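Local structure of flap endonuclease 1 (Methanocaldococcus jannaschii, 1A76) at residues 3-8 against 215-220; 74-79 against 158-163; 198-203 against 209-214. The protein cleaves 5'-overhanging DNA flaps in DNA replication and repair, acting as a magnesium-dependent structure-specific endonuclease and 5'-3' exonuclease. All blocks are in the same frame, centred on the assembly; numbering follows the deposited sequence.

Contact 1. Residues 3-8 against 215-220; sequences VQFGDF and IDIAIF
V3 and F5, both of which pack against helix 211-221, are first tied to each other: the backbone N of F5 gives a hydrogen bond of 2.8 Å to O of V3, closing an inverse gamma turn centred on Q4. The turn folds the two side chains together, and V3 CG1 lies over one face of the F5 ring, 3.9 Å above its plane and shifted toward the rim. V3 also reaches the helix itself. Its chi1 of -164°, with CG1 anti to the backbone N, sets both methyls toward A218 while keeping CG1 over the ring: V3 CG1 stops 4.1 Å from A218 CA, and V3 CG2 faces A218 CB at 4.3 Å. The F5 ring arrives with its far end. I217 CG2 meets its edge, near the ring plane, 3.9 Å from F5 CE1, and F5 CZ comes to 4.0 Å from A218 CB. The small A218 thus takes both V3 and the ring, and the contact is wholly apolar and buried. Beyond it, V3 N donates to D175 OD1, a residue predicted to bind the second magnesium ion, so this N-terminal segment packs on the helix and bonds to the metal site at once. F8, further along, stacks on F235. Helix 211-221 also turns to three later helices: I217, besides meeting F5, packs with F220 on helix 235-244, F220 also on helix 247-254, and I215 and I219 on helix 258-266, while the loop leading to strand 12-13 covers the side held by V3 and F5.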
loop_
_atom_site.group_PDB
_atom_site.type_symbol
_atom_site.label_atom_id
_atom_site.label_comp_id
_atom_site.label_asym_id
_atom_site.label_seq_id
_atom_site.Cartn_x
_atom_site.Cartn_y
_atom_site.Cartn_z
ATOM N N VAL A 3 -6.460 9.833 1.290
ATOM C CA VAL A 3 -7.166 10.994 1.822
ATOM C C VAL A 3 -6.154 12.023 2.326
ATOM O O VAL A 3 -5.239 11.688 3.079
ATOM C CB VAL A 3 -8.117 10.589 2.974
ATOM C CG1 VAL A 3 -9.121 11.701 3.234
ATOM C CG2 VAL A 3 -8.850 9.304 2.619
ATOM N N GLN A 4 -6.325 13.273 1.900
ATOM C CA GLN A 4 -5.427 14.364 2.272
ATOM C C GLN A 4 -5.569 14.854 3.707
ATOM O O GLN A 4 -5.892 16.014 3.941
ATOM C CB GLN A 4 -5.626 15.549 1.323
ATOM C CG GLN A 4 -5.528 15.195 -0.145
ATOM C CD GLN A 4 -4.474 14.147 -0.415
ATOM O OE1 GLN A 4 -3.295 14.462 -0.586
ATOM N NE2 GLN A 4 -4.890 12.890 -0.453
ATOM N N PHE A 5 -5.301 13.975 4.662
ATOM C CA PHE A 5 -5.397 14.313 6.077
ATOM C C PHE A 5 -4.209 15.159 6.537
ATOM O O PHE A 5 -4.335 15.975 7.449
ATOM C CB PHE A 5 -5.435 13.034 6.917
ATOM C CG PHE A 5 -6.802 12.416 7.039
ATOM C CD1 PHE A 5 -7.954 13.181 6.862
ATOM C CD2 PHE A 5 -6.934 11.064 7.356
ATOM C CE1 PHE A 5 -9.211 12.613 7.001
ATOM C CE2 PHE A 5 -8.194 10.480 7.500
ATOM C CZ PHE A 5 -9.335 11.256 7.321
ATOM N N GLY A 6 -3.062 14.936 5.899
ATOM C CA GLY A 6 -1.824 15.632 6.224
ATOM C C GLY A 6 -1.850 16.849 7.135
ATOM O O GLY A 6 -1.547 16.762 8.326
ATOM N N ASP A 7 -2.206 17.987 6.554
ATOM C CA ASP A 7 -2.270 19.271 7.243
ATOM C C ASP A 7 -3.274 19.338 8.394
ATOM O O ASP A 7 -3.275 20.296 9.156
ATOM C CB ASP A 7 -2.611 20.361 6.215
ATOM C CG ASP A 7 -2.529 21.765 6.788
ATOM O OD1 ASP A 7 -3.537 22.241 7.357
ATOM O OD2 ASP A 7 -1.455 22.394 6.663
ATOM N N PHE A 8 -4.110 18.318 8.538
ATOM C CA PHE A 8 -5.135 18.359 9.569
ATOM C C PHE A 8 -5.052 17.408 10.742
ATOM O O PHE A 8 -5.831 17.524 11.677
ATOM C CB PHE A 8 -6.493 18.228 8.896
ATOM C CG PHE A 8 -6.656 19.145 7.730
ATOM C CD1 PHE A 8 -6.939 20.493 7.933
ATOM C CD2 PHE A 8 -6.474 18.679 6.431
ATOM C CE1 PHE A 8 -7.036 21.372 6.858
ATOM C CE2 PHE A 8 -6.570 19.548 5.351
ATOM C CZ PHE A 8 -6.851 20.902 5.568
ATOM N N ILE A 215 -13.716 8.534 9.682
ATOM C CA ILE A 215 -14.153 7.891 8.445
ATOM C C ILE A 215 -15.181 8.800 7.735
ATOM O O ILE A 215 -15.191 8.912 6.511
ATOM C CB ILE A 215 -14.791 6.501 8.760
ATOM C CG1 ILE A 215 -13.700 5.513 9.172
ATOM C CG2 ILE A 215 -15.526 5.934 7.533
ATOM C CD1 ILE A 215 -14.227 4.255 9.849
ATOM N N ASP A 216 -16.037 9.458 8.511
ATOM C CA ASP A 216 -17.031 10.352 7.930
ATOM C C ASP A 216 -16.305 11.525 7.254
ATOM O O ASP A 216 -16.620 11.885 6.120
ATOM C CB ASP A 216 -17.992 10.854 9.016
ATOM C CG ASP A 216 -19.088 9.839 9.353
ATOM O OD1 ASP A 216 -19.200 8.804 8.663
ATOM O OD2 ASP A 216 -19.842 10.080 10.320
ATOM N N ILE A 217 -15.322 12.106 7.947
ATOM C CA ILE A 217 -14.538 13.212 7.401
ATOM C C ILE A 217 -13.923 12.726 6.083
ATOM O O ILE A 217 -13.963 13.427 5.073
ATOM C CB ILE A 217 -13.394 13.643 8.367
ATOM C CG1 ILE A 217 -13.978 14.330 9.601
ATOM C CG2 ILE A 217 -12.442 14.606 7.658
ATOM C CD1 ILE A 217 -13.015 14.402 10.769
ATOM N N ALA A 218 -13.385 11.508 6.099
ATOM C CA ALA A 218 -12.785 10.915 4.913
ATOM C C ALA A 218 -13.803 10.803 3.785
ATOM O O ALA A 218 -13.509 11.121 2.624
ATOM C CB ALA A 218 -12.227 9.534 5.244
ATOM N N ILE A 219 -15.004 10.336 4.117
ATOM C CA ILE A 219 -16.039 10.190 3.110
ATOM C C ILE A 219 -16.382 11.554 2.503
ATOM O O ILE A 219 -16.513 11.661 1.285
ATOM C CB ILE A 219 -17.288 9.490 3.701
ATOM C CG1 ILE A 219 -16.953 8.008 3.970
ATOM C CG2 ILE A 219 -18.458 9.568 2.733
ATOM C CD1 ILE A 219 -18.008 7.254 4.774
ATOM N N PHE A 220 -16.506 12.588 3.339
ATOM C CA PHE A 220 -16.797 13.951 2.862
ATOM C C PHE A 220 -15.728 14.409 1.883
ATOM O O PHE A 220 -16.022 14.979 0.829
ATOM C CB PHE A 220 -16.789 14.966 4.016
ATOM C CG PHE A 220 -18.126 15.166 4.674
ATOM C CD1 PHE A 220 -19.179 15.756 3.982
ATOM C CD2 PHE A 220 -18.317 14.802 6.003
ATOM C CE1 PHE A 220 -20.402 15.984 4.606
ATOM C CE2 PHE A 220 -19.532 15.025 6.633
ATOM C CZ PHE A 220 -20.580 15.619 5.929
#

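Contact 2. Residues 74-79 against 158-163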
loop_
_atom_site.group_PDB
_atom_site.type_symbol
_atom_site.label_atom_id
_atom_site.label_comp_id
_atom_site.label_asym_id
_atom_site.label_seq_id
_atom_site.Cartn_x
_atom_site.Cartn_y
_atom_site.Cartn_z
ATOM N N THR A 74 12.038 -5.302 11.026
ATOM C CA THR A 74 11.617 -6.525 10.351
ATOM C C THR A 74 10.301 -6.299 9.620
ATOM O O THR A 74 9.249 -6.130 10.245
ATOM C CB THR A 74 11.450 -7.669 11.361
ATOM O OG1 THR A 74 12.725 -7.982 11.924
ATOM C CG2 THR A 74 10.885 -8.900 10.690
ATOM N N PRO A 75 10.346 -6.279 8.278
ATOM C CA PRO A 75 9.125 -6.061 7.513
ATOM C C PRO A 75 8.459 -7.322 6.968
ATOM O O PRO A 75 9.094 -8.367 6.755
ATOM C CB PRO A 75 9.600 -5.162 6.380
ATOM C CG PRO A 75 11.024 -5.684 6.100
ATOM C CD PRO A 75 11.512 -6.376 7.378
ATOM N N ILE A 76 7.156 -7.209 6.768
ATOM C CA ILE A 76 6.384 -8.274 6.170
ATOM C C ILE A 76 5.627 -7.510 5.089
ATOM O O ILE A 76 4.976 -6.499 5.370
ATOM C CB ILE A 76 5.410 -8.950 7.175
ATOM C CG1 ILE A 76 4.562 -9.983 6.430
ATOM C CG2 ILE A 76 4.540 -7.904 7.871
ATOM C CD1 ILE A 76 4.284 -11.251 7.215
ATOM N N TRP A 77 5.747 -7.974 3.849
ATOM C CA TRP A 77 5.099 -7.319 2.726
ATOM C C TRP A 77 3.657 -7.783 2.546
ATOM O O TRP A 77 3.356 -8.977 2.597
ATOM C CB TRP A 77 5.906 -7.578 1.445
ATOM C CG TRP A 77 7.156 -6.762 1.377
ATOM C CD1 TRP A 77 8.291 -6.925 2.128
ATOM C CD2 TRP A 77 7.395 -5.630 0.531
ATOM N NE1 TRP A 77 9.213 -5.965 1.799
ATOM C CE2 TRP A 77 8.693 -5.158 0.822
ATOM C CE3 TRP A 77 6.636 -4.968 -0.447
ATOM C CZ2 TRP A 77 9.254 -4.049 0.170
ATOM C CZ3 TRP A 77 7.189 -3.868 -1.092
ATOM C CH2 TRP A 77 8.490 -3.420 -0.783
ATOM N N VAL A 78 2.764 -6.827 2.341
ATOM C CA VAL A 78 1.358 -7.140 2.153
ATOM C C VAL A 78 0.884 -6.700 0.779
ATOM O O VAL A 78 0.934 -5.514 0.426
ATOM C CB VAL A 78 0.488 -6.466 3.228
ATOM C CG1 VAL A 78 -0.917 -7.008 3.162
ATOM C CG2 VAL A 78 1.064 -6.721 4.598
ATOM N N PHE A 79 0.411 -7.669 0.001
ATOM C CA PHE A 79 -0.065 -7.386 -1.335
ATOM C C PHE A 79 -1.582 -7.444 -1.415
ATOM O O PHE A 79 -2.235 -7.977 -0.520
ATOM C CB PHE A 79 0.602 -8.345 -2.316
ATOM C CG PHE A 79 2.085 -8.117 -2.451
ATOM C CD1 PHE A 79 2.580 -7.160 -3.344
ATOM C CD2 PHE A 79 2.988 -8.835 -1.667
ATOM C CE1 PHE A 79 3.952 -6.921 -3.455
ATOM C CE2 PHE A 79 4.362 -8.608 -1.766
ATOM C CZ PHE A 79 4.847 -7.650 -2.660
ATOM N N SER A 158 -3.438 -3.183 8.218
ATOM C CA SER A 158 -3.990 -2.525 9.392
ATOM C C SER A 158 -4.404 -3.572 10.424
ATOM O O SER A 158 -4.104 -3.433 11.618
ATOM C CB SER A 158 -5.191 -1.654 9.003
ATOM O OG SER A 158 -4.816 -0.701 8.018
ATOM N N TYR A 159 -5.086 -4.619 9.963
ATOM C CA TYR A 159 -5.531 -5.704 10.847
ATOM C C TYR A 159 -4.351 -6.344 11.585
ATOM O O TYR A 159 -4.429 -6.636 12.787
ATOM C CB TYR A 159 -6.272 -6.772 10.028
ATOM C CG TYR A 159 -6.520 -8.083 10.745
ATOM C CD1 TYR A 159 -7.443 -8.163 11.790
ATOM C CD2 TYR A 159 -5.882 -9.263 10.334
ATOM C CE1 TYR A 159 -7.736 -9.390 12.409
ATOM C CE2 TYR A 159 -6.169 -10.497 10.947
ATOM C CZ TYR A 159 -7.099 -10.546 11.979
ATOM O OH TYR A 159 -7.403 -11.740 12.591
ATOM N N MET A 160 -3.256 -6.569 10.866
ATOM C CA MET A 160 -2.069 -7.178 11.476
ATOM C C MET A 160 -1.483 -6.259 12.551
ATOM O O MET A 160 -0.963 -6.711 13.583
ATOM C CB MET A 160 -1.019 -7.465 10.402
ATOM C CG MET A 160 -1.458 -8.534 9.387
ATOM S SD MET A 160 -0.626 -8.475 7.777
ATOM C CE MET A 160 0.978 -9.137 8.180
ATOM N N ALA A 161 -1.566 -4.960 12.305
ATOM C CA ALA A 161 -1.042 -3.989 13.260
ATOM C C ALA A 161 -1.978 -3.921 14.456
ATOM O O ALA A 161 -1.536 -3.878 15.600
ATOM C CB ALA A 161 -0.910 -2.619 12.601
ATOM N N LYS A 162 -3.279 -3.914 14.186
ATOM C CA LYS A 162 -4.257 -3.854 15.262
ATOM C C LYS A 162 -4.078 -5.045 16.204
ATOM O O LYS A 162 -4.135 -4.895 17.430
ATOM C CB LYS A 162 -5.673 -3.828 14.684
ATOM C CG LYS A 162 -6.231 -2.420 14.537
ATOM C CD LYS A 162 -7.285 -2.330 13.450
ATOM C CE LYS A 162 -8.635 -2.807 13.949
ATOM N NZ LYS A 162 -9.263 -3.753 12.975
ATOM N N LYS A 163 -3.833 -6.220 15.631
ATOM C CA LYS A 163 -3.637 -7.441 16.419
ATOM C C LYS A 163 -2.347 -7.450 17.219
ATOM O O LYS A 163 -2.178 -8.280 18.108
ATOM C CB LYS A 163 -3.622 -8.668 15.514
ATOM C CG LYS A 163 -4.892 -8.887 14.722
ATOM C CD LYS A 163 -5.056 -10.358 14.396
ATOM C CE LYS A 163 -3.819 -10.924 13.740
ATOM N NZ LYS A 163 -3.909 -12.407 13.627
#
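M160 carries the whole contact from the helix side, meeting two residues of strand 74-79 in two different ways. It crosses I76 at a slant, its terminal methyl laid against the branches of the isoleucine, whereas V78 and M160 point at one another tip to tip. The M160 chain runs out nearly extended and then bends at its end (chi3 75°), which turns CE aside toward I76 and leaves the sulfur facing V78. M160 CE comes nearest to I76 CG2, at 3.8 Å. M160 CE is almost as close to I76 CD1, at 4.0 Å, so the methyl sits against the side of the isoleucine and not against one atom alone. M160 SD is met by V78 CG2 at 4.0 Å, an apolar touch. I76 and V78, two residues apart on the strand, both direct their CB atoms at the helix, and all three side chains are buried. The strand's other face is covered differently: W77 packs on helices 28-38 and 129-142, as does F79. Strand 74-79 lies between parallel strands 23-27 and 146-148, with backbone bonds from I76 to V24 and I76 to I26. Helix 153-162 therefore covers one face of the mixed sheet and helices 28-38 and 129-142 the other, the three-layer alpha/beta/alpha build of a PIN-like nuclease domain, shared here between the N-domain strand and the I-domain helix.

Contact 3. Residues 198-203 against 209-214; sequences IELNEV and ISLDDL
L211 meets L200 in a strained-looking conformation: its chi2 of -127° is close to eclipsed, far from the staggered values usual for leucine. L211 CG lies 4.4 Å from L200 CD2, a loose touch. The closer meeting is deeper. L200 and L214 cross at a slant, and L200 CD1 stands 3.9 Å from L214 CD2. V203 CG1 is 4.4 Å from the same methyl, L214 CD2, which so takes both neighbours, three residues apart on helix 200-207. L214 reaches them because its CG extends opposite the backbone N (chi1 -174°). L200, L214 and V203 are buried, and nothing but hydrocarbon meets across the contact. The second helix is fixed at its start by a capping box: D213 N donates to S210 OG at 3.0 Å, and S210 N returns a nearly straight bond of 3.1 Å to D213 OD2. That second donor comes in 41° out of the carboxylate plane. Nearby, strand 196-199 pairs with strand 183-186 through I198 and V184, while L214 touches F5. Two consecutive helices, joined by a short link, set steeply across each other and packed through leucine and valine, thus follow strand 196-199, consistent with helix 211-221 opening the helix-three-turn-helix DNA-binding element of the FEN1 family.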
loop_
_atom_site.group_PDB
_atom_site.type_symbol
_atom_site.label_atom_id
_atom_site.label_comp_id
_atom_site.label_asym_id
_atom_site.label_seq_id
_atom_site.Cartn_x
_atom_site.Cartn_y
_atom_site.Cartn_z
ATOM N N ILE A 198 2.275 8.466 12.670
ATOM C CA ILE A 198 0.923 8.932 12.961
ATOM C C ILE A 198 0.315 7.883 13.887
ATOM O O ILE A 198 0.217 6.708 13.524
ATOM C CB ILE A 198 0.026 9.041 11.691
ATOM C CG1 ILE A 198 0.620 10.031 10.685
ATOM C CG2 ILE A 198 -1.377 9.530 12.093
ATOM C CD1 ILE A 198 1.285 9.385 9.488
ATOM N N GLU A 199 -0.056 8.299 15.095
ATOM C CA GLU A 199 -0.682 7.392 16.058
ATOM C C GLU A 199 -2.168 7.700 16.078
ATOM O O GLU A 199 -2.560 8.801 16.452
ATOM C CB GLU A 199 -0.108 7.591 17.471
ATOM C CG GLU A 199 -0.248 6.354 18.355
ATOM C CD GLU A 199 -0.174 6.654 19.847
ATOM O OE1 GLU A 199 0.515 7.625 20.227
ATOM O OE2 GLU A 199 -0.803 5.912 20.639
ATOM N N LEU A 200 -2.984 6.727 15.685
ATOM C CA LEU A 200 -4.443 6.898 15.630
ATOM C C LEU A 200 -5.047 7.421 16.940
ATOM O O LEU A 200 -5.872 8.333 16.927
ATOM C CB LEU A 200 -5.115 5.581 15.230
ATOM C CG LEU A 200 -6.642 5.561 14.994
ATOM C CD1 LEU A 200 -7.034 6.497 13.835
ATOM C CD2 LEU A 200 -7.098 4.132 14.686
ATOM N N ASN A 201 -4.632 6.847 18.066
ATOM C CA ASN A 201 -5.134 7.289 19.358
ATOM C C ASN A 201 -4.873 8.774 19.548
ATOM O O ASN A 201 -5.727 9.494 20.047
ATOM C CB ASN A 201 -4.478 6.513 20.502
ATOM C CG ASN A 201 -5.229 6.675 21.809
ATOM O OD1 ASN A 201 -6.401 6.311 21.909
ATOM N ND2 ASN A 201 -4.564 7.228 22.813
ATOM N N GLU A 202 -3.689 9.229 19.155
ATOM C CA GLU A 202 -3.358 10.640 19.289
ATOM C C GLU A 202 -4.247 11.513 18.400
ATOM O O GLU A 202 -4.710 12.573 18.834
ATOM C CB GLU A 202 -1.890 10.880 18.940
ATOM C CG GLU A 202 -1.609 12.272 18.390
ATOM C CD GLU A 202 -0.137 12.627 18.443
ATOM O OE1 GLU A 202 0.660 11.949 17.766
ATOM O OE2 GLU A 202 0.224 13.581 19.165
ATOM N N VAL A 203 -4.468 11.075 17.159
ATOM C CA VAL A 203 -5.306 11.807 16.218
ATOM C C VAL A 203 -6.698 12.009 16.821
ATOM O O VAL A 203 -7.209 13.124 16.889
ATOM C CB VAL A 203 -5.477 11.042 14.863
ATOM C CG1 VAL A 203 -6.458 11.795 13.966
ATOM C CG2 VAL A 203 -4.142 10.912 14.148
ATOM N N ILE A 209 -12.465 13.218 18.321
ATOM C CA ILE A 209 -13.382 12.453 17.480
ATOM C C ILE A 209 -13.123 10.943 17.557
ATOM O O ILE A 209 -12.071 10.500 18.017
ATOM C CB ILE A 209 -13.298 12.910 15.989
ATOM C CG1 ILE A 209 -11.924 12.612 15.403
ATOM C CG2 ILE A 209 -13.549 14.398 15.894
ATOM C CD1 ILE A 209 -11.832 12.958 13.917
ATOM N N SER A 210 -14.106 10.164 17.123
ATOM C CA SER A 210 -14.003 8.705 17.105
ATOM C C SER A 210 -13.480 8.267 15.737
ATOM O O SER A 210 -13.394 9.072 14.803
ATOM C CB SER A 210 -15.383 8.067 17.338
ATOM O OG SER A 210 -16.220 8.246 16.204
ATOM N N LEU A 211 -13.135 6.991 15.619
ATOM C CA LEU A 211 -12.654 6.458 14.343
ATOM C C LEU A 211 -13.812 6.585 13.346
ATOM O O LEU A 211 -13.606 6.940 12.182
ATOM C CB LEU A 211 -12.259 4.993 14.496
ATOM C CG LEU A 211 -11.363 4.261 13.469
ATOM C CD1 LEU A 211 -12.070 3.015 13.036
ATOM C CD2 LEU A 211 -11.003 5.139 12.266
ATOM N N ASP A 212 -15.029 6.299 13.809
ATOM C CA ASP A 212 -16.205 6.408 12.943
ATOM C C ASP A 212 -16.336 7.845 12.405
ATOM O O ASP A 212 -16.666 8.031 11.233
ATOM C CB ASP A 212 -17.479 5.995 13.698
ATOM C CG ASP A 212 -17.649 4.471 13.796
ATOM O OD1 ASP A 212 -17.148 3.720 12.923
ATOM O OD2 ASP A 212 -18.298 4.022 14.764
ATOM N N ASP A 213 -16.068 8.841 13.256
ATOM C CA ASP A 213 -16.110 10.269 12.868
ATOM C C ASP A 213 -15.025 10.575 11.806
ATOM O O ASP A 213 -15.260 11.317 10.847
ATOM C CB ASP A 213 -15.811 11.173 14.067
ATOM C CG ASP A 213 -16.961 11.266 15.059
ATOM O OD1 ASP A 213 -18.127 10.983 14.705
ATOM O OD2 ASP A 213 -16.675 11.635 16.208
ATOM N N LEU A 214 -13.824 10.044 12.020
ATOM C CA LEU A 214 -12.709 10.244 11.080
ATOM C C LEU A 214 -13.066 9.696 9.694
ATOM O O LEU A 214 -12.768 10.315 8.663
ATOM C CB LEU A 214 -11.432 9.558 11.612
ATOM C CG LEU A 214 -10.121 9.779 10.835
ATOM C CD1 LEU A 214 -9.814 11.275 10.745
ATOM C CD2 LEU A 214 -8.972 9.045 11.537
#

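Contacts 1 and 3 share helix 211-221 and form one apolar patch, their centres 11 Å apart. F5 CZ touches L214 CD1 at 3.5 Å, and I217 CD1 touches I209 CD1 at 3.7 Å. Contact 2 stands apart, its centre about 22 Å from that of contact 1 and about 19 Å from that of contact 3, although contacts 2 and 3 reach the same sheet. Contacts 2 and 3 are both nested in the chain loop that contact 1 closes. Contacts 1 and 2 each join N-domain to I-domain and lie near the manganese ions, about 7 Å from the V3 side chain and about 9 Å from that of V78; in contact 3 the L214 side chain is about 14 Å from a bound manganese ion.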